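Local atomic coordinates of ribosome biogenesis Nep1 RNA methyltransferase (Archaeoglobus fulgidus, PDB entry 3O7B), a protein that probably methylates N1 of a specific pseudouridine in small-subunit ribosomal RNA during ribosome biogenesis, taking the methyl group from S-adenosyl-L-methionine. Residues W118-T123 against G148-I153; R45-V50 against H71-K76; A29-E34 against A190-A195. All blocks are in the same frame, centred on the assembly; numbering follows the deposited sequence.

Contact 1. Residues W118-T123 against G148-I153; sequences WVNRET and GDTTLI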
ATOM      1  N   TRP A 118       5.074 -16.147  10.615  1.00 13.98           N
ATOM      2  CA  TRP A 118       6.407 -15.695  10.294  1.00 14.43           C
ATOM      3  C   TRP A 118       6.495 -15.513   8.771  1.00 14.25           C
ATOM      4  O   TRP A 118       6.049 -16.399   8.025  1.00 13.94           O
ATOM      5  CB  TRP A 118       7.433 -16.736  10.774  1.00 15.54           C
ATOM      6  CG  TRP A 118       8.839 -16.440  10.362  1.00 17.57           C
ATOM      7  CD1 TRP A 118       9.678 -15.529  10.922  1.00 21.02           C
ATOM      8  CD2 TRP A 118       9.585 -17.077   9.311  1.00 17.53           C
ATOM      9  NE1 TRP A 118      10.891 -15.538  10.279  1.00 21.80           N
ATOM     10  CE2 TRP A 118      10.862 -16.485   9.288  1.00 18.68           C
ATOM     11  CE3 TRP A 118       9.289 -18.083   8.382  1.00 20.03           C
ATOM     12  CZ2 TRP A 118      11.861 -16.870   8.383  1.00 18.80           C
ATOM     13  CZ3 TRP A 118      10.282 -18.453   7.461  1.00 20.20           C
ATOM     14  CH2 TRP A 118      11.550 -17.852   7.480  1.00 19.61           C
ATOM     15  N   VAL A 119       7.047 -14.381   8.340  1.00 13.38           N
ATOM     16  CA  VAL A 119       7.257 -14.079   6.922  1.00 13.42           C
ATOM     17  C   VAL A 119       8.753 -13.967   6.671  1.00 13.75           C
ATOM     18  O   VAL A 119       9.402 -13.069   7.191  1.00 15.24           O
ATOM     19  CB  VAL A 119       6.530 -12.760   6.494  1.00 14.09           C
ATOM     20  CG1 VAL A 119       6.681 -12.537   4.994  1.00 13.49           C
ATOM     21  CG2 VAL A 119       5.047 -12.803   6.859  1.00 14.22           C
ATOM     22  N   ASN A 120       9.311 -14.902   5.890  1.00 13.90           N
ATOM     23  CA  ASN A 120      10.702 -14.845   5.496  1.00 14.57           C
ATOM     24  C   ASN A 120      11.011 -13.480   4.896  1.00 15.20           C
ATOM     25  O   ASN A 120      10.255 -12.967   4.073  1.00 15.05           O
ATOM     26  CB  ASN A 120      10.936 -15.963   4.466  1.00 14.86           C
ATOM     27  CG  ASN A 120      12.402 -16.176   4.105  1.00 15.70           C
ATOM     28  OD1 ASN A 120      13.195 -15.248   4.001  1.00 17.75           O
ATOM     29  ND2 ASN A 120      12.748 -17.448   3.863  1.00 17.76           N
ATOM     30  N   ARG A 121      12.118 -12.891   5.328  1.00 16.27           N
ATOM     31  CA  ARG A 121      12.506 -11.575   4.882  1.00 17.57           C
ATOM     32  C   ARG A 121      12.621 -11.518   3.364  1.00 17.72           C
ATOM     33  O   ARG A 121      12.418 -10.461   2.773  1.00 19.45           O
ATOM     34  CB  ARG A 121      13.803 -11.132   5.597  1.00 17.82           C
ATOM     35  CG  ARG A 121      14.299  -9.738   5.239  1.00 18.54           C
ATOM     36  CD  ARG A 121      13.295  -8.653   5.633  1.00 20.07           C
ATOM     37  NE  ARG A 121      13.690  -7.330   5.163  1.00 20.04           N
ATOM     38  CZ  ARG A 121      13.414  -6.855   3.948  1.00 21.06           C
ATOM     39  NH1 ARG A 121      12.738  -7.601   3.062  1.00 19.21           N
ATOM     40  NH2 ARG A 121      13.799  -5.627   3.632  1.00 22.47           N
ATOM     41  N   GLU A 122      12.912 -12.653   2.736  1.00 18.64           N
ATOM     42  CA  GLU A 122      13.096 -12.690   1.289  1.00 19.76           C
ATOM     43  C   GLU A 122      11.815 -12.952   0.472  1.00 19.05           C
ATOM     44  O   GLU A 122      11.837 -12.981  -0.761  1.00 19.82           O
ATOM     45  CB  GLU A 122      14.254 -13.632   0.932  1.00 20.92           C
ATOM     46  CG  GLU A 122      15.620 -13.186   1.528  1.00 25.58           C
ATOM     47  CD  GLU A 122      16.037 -11.757   1.155  1.00 29.65           C
ATOM     48  OE1 GLU A 122      15.864 -11.349  -0.016  1.00 31.96           O
ATOM     49  OE2 GLU A 122      16.560 -11.035   2.032  1.00 32.75           O
ATOM     50  N   THR A 123      10.679 -13.085   1.150  1.00 17.33           N
ATOM     51  CA  THR A 123       9.407 -13.341   0.477  1.00 17.34           C
ATOM     52  C   THR A 123       8.953 -12.143  -0.368  1.00 17.40           C
ATOM     53  O   THR A 123       8.968 -10.999   0.102  1.00 17.34           O
ATOM     54  CB  THR A 123       8.308 -13.677   1.520  1.00 17.18           C
ATOM     55  OG1 THR A 123       8.693 -14.865   2.208  1.00 18.10           O
ATOM     56  CG2 THR A 123       6.957 -13.909   0.867  1.00 17.85           C
ATOM     57  N   GLY A 148      10.182 -24.528  -2.646  1.00 18.43           N
ATOM     58  CA  GLY A 148      10.818 -25.840  -2.534  1.00 20.28           C
ATOM     59  C   GLY A 148      11.030 -26.162  -1.061  1.00 20.72           C
ATOM     60  O   GLY A 148      10.068 -26.177  -0.292  1.00 21.74           O
ATOM     61  N   ASP A 149      12.287 -26.390  -0.684  1.00 22.28           N
ATOM     62  CA  ASP A 149      12.663 -26.716   0.699  1.00 23.51           C
ATOM     63  C   ASP A 149      12.696 -25.516   1.648  1.00 23.12           C
ATOM     64  O   ASP A 149      12.826 -25.703   2.859  1.00 23.96           O
ATOM     65  CB  ASP A 149      14.034 -27.399   0.729  1.00 24.89           C
ATOM     66  CG  ASP A 149      14.000 -28.818   0.192  1.00 28.10           C
ATOM     67  OD1 ASP A 149      12.917 -29.445   0.168  1.00 32.33           O
ATOM     68  OD2 ASP A 149      15.072 -29.314  -0.208  1.00 33.23           O
ATOM     69  N   THR A 150      12.596 -24.302   1.113  1.00 20.67           N
ATOM     70  CA  THR A 150      12.703 -23.076   1.911  1.00 20.29           C
ATOM     71  C   THR A 150      11.314 -22.568   2.296  1.00 18.90           C
ATOM     72  O   THR A 150      10.449 -22.407   1.447  1.00 18.43           O
ATOM     73  CB  THR A 150      13.431 -21.977   1.109  1.00 20.51           C
ATOM     74  OG1 THR A 150      14.749 -22.427   0.756  1.00 23.82           O
ATOM     75  CG2 THR A 150      13.538 -20.682   1.909  1.00 22.62           C
ATOM     76  N   THR A 151      11.110 -22.291   3.580  1.00 17.17           N
ATOM     77  CA  THR A 151       9.851 -21.734   4.039  1.00 16.79           C
ATOM     78  C   THR A 151       9.811 -20.234   3.782  1.00 15.86           C
ATOM     79  O   THR A 151      10.751 -19.509   4.106  1.00 15.48           O
ATOM     80  CB  THR A 151       9.635 -22.040   5.527  1.00 17.49           C
ATOM     81  OG1 THR A 151       9.627 -23.463   5.703  1.00 20.42           O
ATOM     82  CG2 THR A 151       8.295 -21.493   5.972  1.00 17.79           C
ATOM     83  N   LEU A 152       8.731 -19.792   3.142  1.00 14.31           N
ATOM     84  CA  LEU A 152       8.494 -18.373   2.873  1.00 14.33           C
ATOM     85  C   LEU A 152       7.553 -17.736   3.896  1.00 13.85           C
ATOM     86  O   LEU A 152       7.785 -16.600   4.339  1.00 14.72           O
ATOM     87  CB  LEU A 152       7.917 -18.173   1.464  1.00 14.67           C
ATOM     88  CG  LEU A 152       8.825 -18.574   0.302  1.00 15.63           C
ATOM     89  CD1 LEU A 152       8.087 -18.308  -1.021  1.00 17.23           C
ATOM     90  CD2 LEU A 152      10.154 -17.839   0.326  1.00 17.70           C
ATOM     91  N   ILE A 153       6.491 -18.454   4.247  1.00 13.14           N
ATOM     92  CA  ILE A 153       5.509 -17.966   5.211  1.00 13.81           C
ATOM     93  C   ILE A 153       4.997 -19.164   5.970  1.00 13.89           C
ATOM     94  O   ILE A 153       4.716 -20.185   5.370  1.00 14.01           O
ATOM     95  CB  ILE A 153       4.302 -17.276   4.535  1.00 13.47           C
ATOM     96  CG1 ILE A 153       4.741 -16.296   3.432  1.00 13.82           C
ATOM     97  CG2 ILE A 153       3.422 -16.598   5.612  1.00 13.49           C
ATOM     98  CD1 ILE A 153       3.555 -15.720   2.611  1.00 14.86           C
TER

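Contact 2. Residues R45-V50 against H71-K76; sequences RGHPAV and HHTAMK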
ATOM      1  N   ARG A  45     -21.352 -18.348   8.384  1.00 27.97           N
ATOM      2  CA  ARG A  45     -21.105 -19.055   7.118  1.00 28.79           C
ATOM      3  C   ARG A  45     -22.361 -19.362   6.299  1.00 29.50           C
ATOM      4  O   ARG A  45     -22.274 -19.620   5.093  1.00 29.44           O
ATOM      5  CB  ARG A  45     -20.283 -20.327   7.357  1.00 29.01           C
ATOM      6  CG  ARG A  45     -18.843 -20.027   7.723  1.00 29.82           C
ATOM      7  CD  ARG A  45     -18.035 -21.269   8.042  1.00 31.05           C
ATOM      8  NE  ARG A  45     -16.754 -20.908   8.653  1.00 31.89           N
ATOM      9  CZ  ARG A  45     -15.991 -21.728   9.372  1.00 33.54           C
ATOM     10  NH1 ARG A  45     -16.360 -22.989   9.581  1.00 34.64           N
ATOM     11  NH2 ARG A  45     -14.854 -21.285   9.887  1.00 33.73           N
ATOM     12  N   GLY A  46     -23.518 -19.325   6.959  1.00 30.31           N
ATOM     13  CA  GLY A  46     -24.802 -19.572   6.307  1.00 30.83           C
ATOM     14  C   GLY A  46     -25.515 -18.320   5.831  1.00 31.10           C
ATOM     15  O   GLY A  46     -26.552 -18.408   5.175  1.00 31.45           O
ATOM     16  N   HIS A  47     -24.967 -17.150   6.159  1.00 30.96           N
ATOM     17  CA  HIS A  47     -25.531 -15.877   5.700  1.00 30.57           C
ATOM     18  C   HIS A  47     -25.473 -15.765   4.172  1.00 30.61           C
ATOM     19  O   HIS A  47     -24.476 -16.149   3.564  1.00 30.23           O
ATOM     20  CB  HIS A  47     -24.797 -14.703   6.356  1.00 30.63           C
ATOM     21  CG  HIS A  47     -25.452 -13.375   6.136  1.00 30.62           C
ATOM     22  ND1 HIS A  47     -25.348 -12.680   4.950  1.00 31.09           N
ATOM     23  CD2 HIS A  47     -26.208 -12.604   6.956  1.00 30.97           C
ATOM     24  CE1 HIS A  47     -26.014 -11.543   5.044  1.00 30.50           C
ATOM     25  NE2 HIS A  47     -26.548 -11.475   6.251  1.00 31.84           N
ATOM     26  N   PRO A  48     -26.558 -15.270   3.544  1.00 30.78           N
ATOM     27  CA  PRO A  48     -26.639 -15.085   2.090  1.00 30.58           C
ATOM     28  C   PRO A  48     -25.470 -14.337   1.435  1.00 30.21           C
ATOM     29  O   PRO A  48     -25.074 -14.692   0.330  1.00 30.32           O
ATOM     30  CB  PRO A  48     -27.946 -14.291   1.903  1.00 30.90           C
ATOM     31  CG  PRO A  48     -28.376 -13.885   3.280  1.00 30.98           C
ATOM     32  CD  PRO A  48     -27.830 -14.910   4.196  1.00 30.33           C
ATOM     33  N   ALA A  49     -24.935 -13.308   2.089  1.00 29.50           N
ATOM     34  CA  ALA A  49     -23.787 -12.575   1.537  1.00 29.20           C
ATOM     35  C   ALA A  49     -22.549 -13.467   1.457  1.00 28.60           C
ATOM     36  O   ALA A  49     -21.750 -13.350   0.526  1.00 28.06           O
ATOM     37  CB  ALA A  49     -23.491 -11.331   2.352  1.00 28.89           C
ATOM     38  N   VAL A  50     -22.404 -14.357   2.439  1.00 28.44           N
ATOM     39  CA  VAL A  50     -21.298 -15.318   2.465  1.00 28.20           C
ATOM     40  C   VAL A  50     -21.509 -16.437   1.442  1.00 28.45           C
ATOM     41  O   VAL A  50     -20.574 -16.821   0.738  1.00 28.12           O
ATOM     42  CB  VAL A  50     -21.074 -15.878   3.895  1.00 27.99           C
ATOM     43  CG1 VAL A  50     -20.134 -17.069   3.887  1.00 28.14           C
ATOM     44  CG2 VAL A  50     -20.526 -14.789   4.788  1.00 27.04           C
ATOM     45  N   HIS A  71     -18.282  -8.922   2.733  1.00 17.28           N
ATOM     46  CA  HIS A  71     -19.042  -9.695   3.730  1.00 17.30           C
ATOM     47  C   HIS A  71     -19.734  -8.829   4.774  1.00 18.25           C
ATOM     48  O   HIS A  71     -20.251  -9.360   5.771  1.00 18.32           O
ATOM     49  CB  HIS A  71     -18.124 -10.688   4.456  1.00 16.76           C
ATOM     50  CG  HIS A  71     -17.296 -11.549   3.551  1.00 16.21           C
ATOM     51  ND1 HIS A  71     -17.803 -12.222   2.456  1.00 19.00           N
ATOM     52  CD2 HIS A  71     -15.975 -11.843   3.592  1.00 13.70           C
ATOM     53  CE1 HIS A  71     -16.829 -12.898   1.865  1.00 15.65           C
ATOM     54  NE2 HIS A  71     -15.711 -12.685   2.538  1.00 19.90           N
ATOM     55  N   HIS A  72     -19.738  -7.513   4.573  1.00 18.99           N
ATOM     56  CA  HIS A  72     -20.259  -6.568   5.566  1.00 19.82           C
ATOM     57  C   HIS A  72     -21.618  -6.977   6.161  1.00 20.36           C
ATOM     58  O   HIS A  72     -21.789  -6.998   7.380  1.00 20.04           O
ATOM     59  CB  HIS A  72     -20.398  -5.180   4.949  1.00 20.05           C
ATOM     60  CG  HIS A  72     -20.997  -4.171   5.883  1.00 20.99           C
ATOM     61  ND1 HIS A  72     -22.325  -3.798   5.829  1.00 23.62           N
ATOM     62  CD2 HIS A  72     -20.459  -3.493   6.926  1.00 23.41           C
ATOM     63  CE1 HIS A  72     -22.571  -2.915   6.781  1.00 21.23           C
ATOM     64  NE2 HIS A  72     -21.454  -2.706   7.456  1.00 25.51           N
ATOM     65  N   THR A  73     -22.575  -7.281   5.295  1.00 21.23           N
ATOM     66  CA  THR A  73     -23.937  -7.558   5.771  1.00 22.63           C
ATOM     67  C   THR A  73     -24.024  -8.834   6.616  1.00 23.09           C
ATOM     68  O   THR A  73     -24.930  -8.965   7.442  1.00 24.59           O
ATOM     69  CB  THR A  73     -24.961  -7.593   4.629  1.00 22.51           C
ATOM     70  OG1 THR A  73     -24.627  -8.632   3.711  1.00 25.11           O
ATOM     71  CG2 THR A  73     -24.981  -6.269   3.901  1.00 23.62           C
ATOM     72  N   ALA A  74     -23.093  -9.763   6.412  1.00 21.99           N
ATOM     73  CA  ALA A  74     -23.009 -10.986   7.218  1.00 21.93           C
ATOM     74  C   ALA A  74     -22.307 -10.784   8.564  1.00 22.31           C
ATOM     75  O   ALA A  74     -22.357 -11.664   9.432  1.00 22.70           O
ATOM     76  CB  ALA A  74     -22.320 -12.082   6.424  1.00 21.59           C
ATOM     77  N   MET A  75     -21.660  -9.639   8.760  1.00 22.28           N
ATOM     78  CA  MET A  75     -20.789  -9.445   9.922  1.00 22.60           C
ATOM     79  C   MET A  75     -21.437  -8.771  11.123  1.00 24.11           C
ATOM     80  O   MET A  75     -20.775  -8.543  12.132  1.00 24.71           O
ATOM     81  CB  MET A  75     -19.529  -8.667   9.520  1.00 22.51           C
ATOM     82  CG  MET A  75     -18.608  -9.458   8.600  1.00 21.25           C
ATOM     83  SD  MET A  75     -17.335  -8.439   7.819  1.00 19.80           S
ATOM     84  CE  MET A  75     -16.322  -7.997   9.222  1.00 20.45           C
ATOM     85  N   LYS A  76     -22.735  -8.479  11.019  1.00 25.86           N
ATOM     86  CA  LYS A  76     -23.434  -7.688  12.036  1.00 27.54           C
ATOM     87  C   LYS A  76     -23.352  -8.278  13.448  1.00 27.73           C
ATOM     88  O   LYS A  76     -23.261  -7.525  14.430  1.00 28.84           O
ATOM     89  CB  LYS A  76     -24.895  -7.443  11.628  1.00 27.61           C
ATOM     90  CG  LYS A  76     -25.068  -6.536  10.413  1.00 28.92           C
ATOM     91  CD  LYS A  76     -26.498  -6.609   9.862  1.00 29.09           C
ATOM     92  CE  LYS A  76     -26.570  -6.074   8.441  1.00 31.80           C
ATOM     93  NZ  LYS A  76     -27.944  -6.204   7.888  1.00 34.28           N
TER

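Contact 3. Residues A29-E34 against A190-A195; sequences AFVFLE and AVCIGA. With SAH (S-adenosyl-L-homocysteine), chain C.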
ATOM      1  N   ALA A  29      13.146  -7.230  14.801  1.00 16.30           N
ATOM      2  CA  ALA A  29      11.942  -7.717  14.156  1.00 14.70           C
ATOM      3  C   ALA A  29      10.917  -6.614  14.061  1.00 14.12           C
ATOM      4  O   ALA A  29      10.856  -5.734  14.911  1.00 13.93           O
ATOM      5  CB  ALA A  29      11.342  -8.890  14.949  1.00 15.81           C
ATOM      6  N   PHE A  30      10.062  -6.711  13.049  1.00 13.09           N
ATOM      7  CA  PHE A  30       8.840  -5.942  12.971  1.00 13.04           C
ATOM      8  C   PHE A  30       7.680  -6.875  13.179  1.00 12.57           C
ATOM      9  O   PHE A  30       7.658  -7.972  12.591  1.00 12.96           O
ATOM     10  CB  PHE A  30       8.701  -5.297  11.587  1.00 13.18           C
ATOM     11  CG  PHE A  30       9.540  -4.075  11.395  1.00 13.90           C
ATOM     12  CD1 PHE A  30       8.948  -2.804  11.380  1.00 14.71           C
ATOM     13  CD2 PHE A  30      10.923  -4.178  11.189  1.00 15.63           C
ATOM     14  CE1 PHE A  30       9.716  -1.662  11.163  1.00 16.61           C
ATOM     15  CE2 PHE A  30      11.700  -3.018  10.984  1.00 16.54           C
ATOM     16  CZ  PHE A  30      11.086  -1.776  10.981  1.00 16.49           C
ATOM     17  N   VAL A  31       6.746  -6.481  14.049  1.00 12.44           N
ATOM     18  CA  VAL A  31       5.589  -7.284  14.363  1.00 12.41           C
ATOM     19  C   VAL A  31       4.333  -6.469  14.128  1.00 12.77           C
ATOM     20  O   VAL A  31       4.122  -5.436  14.786  1.00 13.58           O
ATOM     21  CB  VAL A  31       5.599  -7.775  15.855  1.00 12.72           C
ATOM     22  CG1 VAL A  31       4.447  -8.707  16.120  1.00 14.05           C
ATOM     23  CG2 VAL A  31       6.937  -8.418  16.188  1.00 13.54           C
ATOM     24  N   PHE A  32       3.483  -6.926  13.213  1.00 11.00           N
ATOM     25  CA  PHE A  32       2.175  -6.319  13.040  1.00 11.59           C
ATOM     26  C   PHE A  32       1.207  -6.971  13.982  1.00 12.93           C
ATOM     27  O   PHE A  32       1.084  -8.201  14.001  1.00 14.46           O
ATOM     28  CB  PHE A  32       1.734  -6.393  11.573  1.00 11.49           C
ATOM     29  CG  PHE A  32       2.626  -5.586  10.666  1.00 11.96           C
ATOM     30  CD1 PHE A  32       2.583  -4.197  10.701  1.00 13.04           C
ATOM     31  CD2 PHE A  32       3.550  -6.215   9.822  1.00 13.05           C
ATOM     32  CE1 PHE A  32       3.455  -3.428   9.919  1.00 12.99           C
ATOM     33  CE2 PHE A  32       4.415  -5.442   9.015  1.00 14.84           C
ATOM     34  CZ  PHE A  32       4.352  -4.051   9.070  1.00 14.20           C
ATOM     35  N   LEU A  33       0.562  -6.143  14.792  1.00 12.54           N
ATOM     36  CA  LEU A  33      -0.296  -6.624  15.892  1.00 12.17           C
ATOM     37  C   LEU A  33      -1.758  -6.610  15.561  1.00 13.31           C
ATOM     38  O   LEU A  33      -2.275  -5.661  14.937  1.00 13.04           O
ATOM     39  CB  LEU A  33      -0.072  -5.767  17.138  1.00 13.14           C
ATOM     40  CG  LEU A  33       1.302  -5.819  17.772  1.00 12.41           C
ATOM     41  CD1 LEU A  33       1.304  -4.880  18.971  1.00 14.97           C
ATOM     42  CD2 LEU A  33       1.684  -7.255  18.213  1.00 14.48           C
ATOM     43  N   GLU A  34      -2.461  -7.654  16.002  1.00 13.16           N
ATOM     44  CA  GLU A  34      -3.907  -7.757  15.832  1.00 13.81           C
ATOM     45  C   GLU A  34      -4.300  -7.533  14.371  1.00 13.46           C
ATOM     46  O   GLU A  34      -5.292  -6.853  14.061  1.00 14.16           O
ATOM     47  CB  GLU A  34      -4.647  -6.797  16.776  1.00 14.44           C
ATOM     48  CG  GLU A  34      -4.491  -7.189  18.249  1.00 15.50           C
ATOM     49  CD  GLU A  34      -5.225  -6.269  19.180  1.00 19.79           C
ATOM     50  OE1 GLU A  34      -6.153  -5.566  18.725  1.00 19.85           O
ATOM     51  OE2 GLU A  34      -4.873  -6.274  20.384  1.00 19.92           O
ATOM     52  N   ALA A 190      12.013  -4.977  18.801  1.00 15.89           N
ATOM     53  CA  ALA A 190      10.792  -5.469  18.178  1.00 15.01           C
ATOM     54  C   ALA A 190       9.874  -4.277  17.995  1.00 15.10           C
ATOM     55  O   ALA A 190       9.322  -3.735  18.961  1.00 14.58           O
ATOM     56  CB  ALA A 190      10.127  -6.527  19.023  1.00 14.28           C
ATOM     57  N   VAL A 191       9.739  -3.831  16.747  1.00 14.56           N
ATOM     58  CA  VAL A 191       8.890  -2.703  16.381  1.00 14.25           C
ATOM     59  C   VAL A 191       7.486  -3.229  16.198  1.00 13.28           C
ATOM     60  O   VAL A 191       7.268  -4.066  15.324  1.00 13.90           O
ATOM     61  CB  VAL A 191       9.357  -2.070  15.054  1.00 15.64           C
ATOM     62  CG1 VAL A 191       8.295  -1.117  14.510  1.00 16.36           C
ATOM     63  CG2 VAL A 191      10.680  -1.376  15.235  1.00 18.25           C
ATOM     64  N   CYS A 192       6.537  -2.771  17.019  1.00 12.74           N
ATOM     65  CA  CYS A 192       5.190  -3.308  17.049  1.00 12.70           C
ATOM     66  C   CYS A 192       4.181  -2.245  16.649  1.00 12.67           C
ATOM     67  O   CYS A 192       4.095  -1.168  17.274  1.00 12.83           O
ATOM     68  CB  CYS A 192       4.860  -3.858  18.452  1.00 12.52           C
ATOM     69  SG  CYS A 192       5.891  -5.272  18.936  1.00 15.37           S
ATOM     70  N   ILE A 193       3.473  -2.535  15.558  1.00 12.33           N
ATOM     71  CA  ILE A 193       2.522  -1.600  14.975  1.00 12.99           C
ATOM     72  C   ILE A 193       1.194  -2.313  14.762  1.00 11.85           C
ATOM     73  O   ILE A 193       1.150  -3.415  14.178  1.00 11.72           O
ATOM     74  CB  ILE A 193       3.066  -1.067  13.609  1.00 13.30           C
ATOM     75  CG1 ILE A 193       4.412  -0.344  13.806  1.00 13.32           C
ATOM     76  CG2 ILE A 193       2.027  -0.180  12.897  1.00 15.02           C
ATOM     77  CD1 ILE A 193       5.246  -0.092  12.514  1.00 14.31           C
ATOM     78  N   GLY A 194       0.098  -1.713  15.215  1.00 11.96           N
ATOM     79  CA  GLY A 194      -1.208  -2.309  14.991  1.00 12.48           C
ATOM     80  C   GLY A 194      -1.556  -2.343  13.509  1.00 13.26           C
ATOM     81  O   GLY A 194      -1.196  -1.391  12.760  1.00 13.69           O
ATOM     82  N   ALA A 195      -2.255  -3.394  13.098  1.00 13.09           N
ATOM     83  CA  ALA A 195      -2.681  -3.550  11.703  1.00 13.65           C
ATOM     84  C   ALA A 195      -4.187  -3.791  11.597  1.00 14.31           C
ATOM     85  O   ALA A 195      -4.641  -4.655  10.857  1.00 14.82           O
ATOM     86  CB  ALA A 195      -1.875  -4.671  11.007  1.00 13.98           C
TER
HETATM   87  N   SAH C 301      -6.020   2.854  17.790  1.00 36.55           N
HETATM   88  CA  SAH C 301      -6.316   3.432  16.446  1.00 36.37           C
HETATM   89  CB  SAH C 301      -6.671   2.312  15.476  1.00 36.18           C
HETATM   90  CG  SAH C 301      -5.446   1.633  14.869  1.00 34.05           C
HETATM   91  SD  SAH C 301      -4.359   2.787  13.977  1.00 30.06           S
HETATM   92  C   SAH C 301      -7.429   4.473  16.499  1.00 36.98           C
HETATM   93  O   SAH C 301      -7.901   4.831  17.581  1.00 37.52           O
HETATM   94  C5' SAH C 301      -2.996   1.723  13.430  1.00 25.07           C
HETATM   95  C4' SAH C 301      -1.734   1.674  14.285  1.00 22.67           C
HETATM   96  O4' SAH C 301      -0.890   2.784  14.042  1.00 20.85           O
HETATM   97  C3' SAH C 301      -1.971   1.728  15.782  1.00 20.99           C
HETATM   98  O3' SAH C 301      -2.399   0.488  16.288  1.00 20.37           O
HETATM   99  C2' SAH C 301      -0.610   2.138  16.281  1.00 19.54           C
HETATM  100  O2' SAH C 301       0.278   1.016  16.299  1.00 18.24           O
HETATM  101  C1' SAH C 301      -0.136   3.095  15.203  1.00 21.32           C
HETATM  102  N9  SAH C 301      -0.350   4.542  15.474  1.00 21.03           N
HETATM  103  C8  SAH C 301      -1.437   5.308  15.119  1.00 21.83           C
HETATM  104  N7  SAH C 301      -1.208   6.587  15.519  1.00 20.12           N
HETATM  105  C5  SAH C 301       0.013   6.647  16.088  1.00 19.73           C
HETATM  106  C6  SAH C 301       0.740   7.682  16.665  1.00 20.96           C
HETATM  107  N6  SAH C 301       0.250   8.931  16.724  1.00 22.94           N
HETATM  108  N1  SAH C 301       1.992   7.430  17.174  1.00 21.85           N
HETATM  109  C2  SAH C 301       2.520   6.152  17.142  1.00 20.65           C
HETATM  110  N3  SAH C 301       1.791   5.131  16.577  1.00 20.80           N
HETATM  111  C4  SAH C 301       0.560   5.364  16.071  1.00 19.72           C

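Contact 1. Residues W118-T123 against G148-I153
Asn120 reaches across to two successive carbonyls, Thr151 O and Leu152 O, just where strand 116-119 ends and strand 150-156 turns a corner. Its CB sits 3.2 Å from Leu152 O. With CG anti to the backbone N (chi1 -171°), the amide runs out toward the Thr151 carbonyl, and its tip, ND2, donates to Thr151 O at 2.9 Å in an almost perfectly straight bond (178°) that lies in the plane of the amide. The other branch turns back on its own chain: OD1 accepts from Glu122 N at 2.9 Å, closing an Asx turn inside the type I turn from Asn120 to Thr123. Backbone N of Asn120 supplies another bond across the gap, to Leu152 O at 2.8 Å, and Thr123 OG1 stands 2.9 Å from the same Leu152 O. On the strand side, the rim of the Trp118 indole comes edge-on to Thr151, CZ3 lying 3.5 Å from Thr151 O. Val119 and Ile153 form an antiparallel, non-hydrogen-bonded pair, their CG2 atoms 4.3 Å apart on the face where Leu135 and Leu139 of helix 129-142 pack against Ile153. Leu152 and Ile153 together face Ile145 in a classic beta bulge, at the corner where strand 150-156 bends. With both ends of the Asn120 amide engaged, its rotation is fixed, and a single residue serves two adjacent carbonyls at the bulge while also ordering the turn that follows strand 116-119.

Contact 2. Residues R45-V50 against H71-K76
The His47 imidazole lies sandwiched between Ala74 across the contact and Pro48, its own chain neighbour, where the start of helix 48-57 packs on the turn that follows helix 68-71. Ala74 CA stands 3.5 Å from the ring centroid and only 5° off the normal, a CH-pi contact over the middle of the face, and Ala74 CB comes within 3.4 Å of His47 CG. Pro48 CD covers the opposite face nearer the rim, and Ala49 CA meets the edge in plane. His47 is the N-cap of helix 48-57: ND1 accepts from Ala49 N at 3.0 Å, with an N-H...N angle of 157°. CG is set anti to the backbone N (chi1 -170°), which swings the ring forward so that ND1 reaches the first turn of the helix while the face turned away from Pro48 lies against Ala74 of the 3-10 segment 72-74. The cap and the sandwich together fix both the tilt and the rotation of the imidazole.

Beyond the ring, the contact becomes a small apolar patch. Val50 CG2 packs against Ala74 CB at 3.6 Å, so the Ala74 methyl fills the angle between the His47 ring and the first turn of the helix. Val50 also rests on Ile40 and Pro61, and His71, which also approaches Val50 CG2, packs on Ile40 as well. No hydrogen bond spans the two segments, which are held by the CH-pi contact and apolar packing. His71 NE2 makes a weak hydrogen bond to Leu65 O, whereas its ND1 is buried by the contact without a polar partner. At the more exposed end of the contact, the Thr73 hydroxyl settles against the helix start, with Thr73 OG1 3.2 Å from Ala49 CB and 3.5 Å from His47 CE1.

Contact 3. Residues A29-E34 against A190-A195
Phe30 and Val191 lie side by side on adjacent parallel strands at the centre of the SPOUT methyltransferase sheet, where strand 28-35 runs beside strand 189-194. Five backbone hydrogen bonds run along the whole pairing; the tight part is the side-chain packing. Val191 CB sits over one face of the Phe30 ring, 4.1 Å from its centroid, with Val191 CG1 3.6 Å from Phe30 CD1. Phe30 CG lies anti to its carbonyl carbon (chi1 -78°), which lays the ring beside Val191. Phe32 and Ile193 continue this face, under helices 87-98 and 224-239. An alanine in place of Phe30 would take the ring from over Val191 and probably open a gap beside Phe105 and Tyr235. On the reverse face, Leu33 CD1 meets Cys192 CB at 3.7 Å.

Side-chain packing thins at the end of the strands, though the backbone bonds continue and everything stays buried. Glu34 makes no side-chain contact with 190-195; its carboxylate goes instead to Thr205, Phe202 N and Lys83. Here the end of strand 189-194 meets bound S-adenosylhomocysteine. A CB on Gly194 would collide with the ligand O3'. Gly194 N donates to the ribose O2' at 2.9 Å, nearly straight at 168°.

In the fold
Contacts 1 and 3 belong to one mixed sheet: strand 105-111 separates strand 116-119 of contact 1 from strand 28-35 of contact 3. Their centres are 18 Å apart and their nearest atoms about 7 Å. Contact 3 is the one that touches the bound S-adenosylhomocysteine; contact 1 lies nearer the outermost strand 144-147, away from the annotated sites. Contact 2 stands outside the sheet, its centre 29 Å from that of contact 3 and 33 Å from that of contact 1. There the side chain of His71 is about 10 Å from that of Arg86, predicted to interact with substrate rRNA. Contacts 1 and 2 are both nested within the chain loop closed by contact 3.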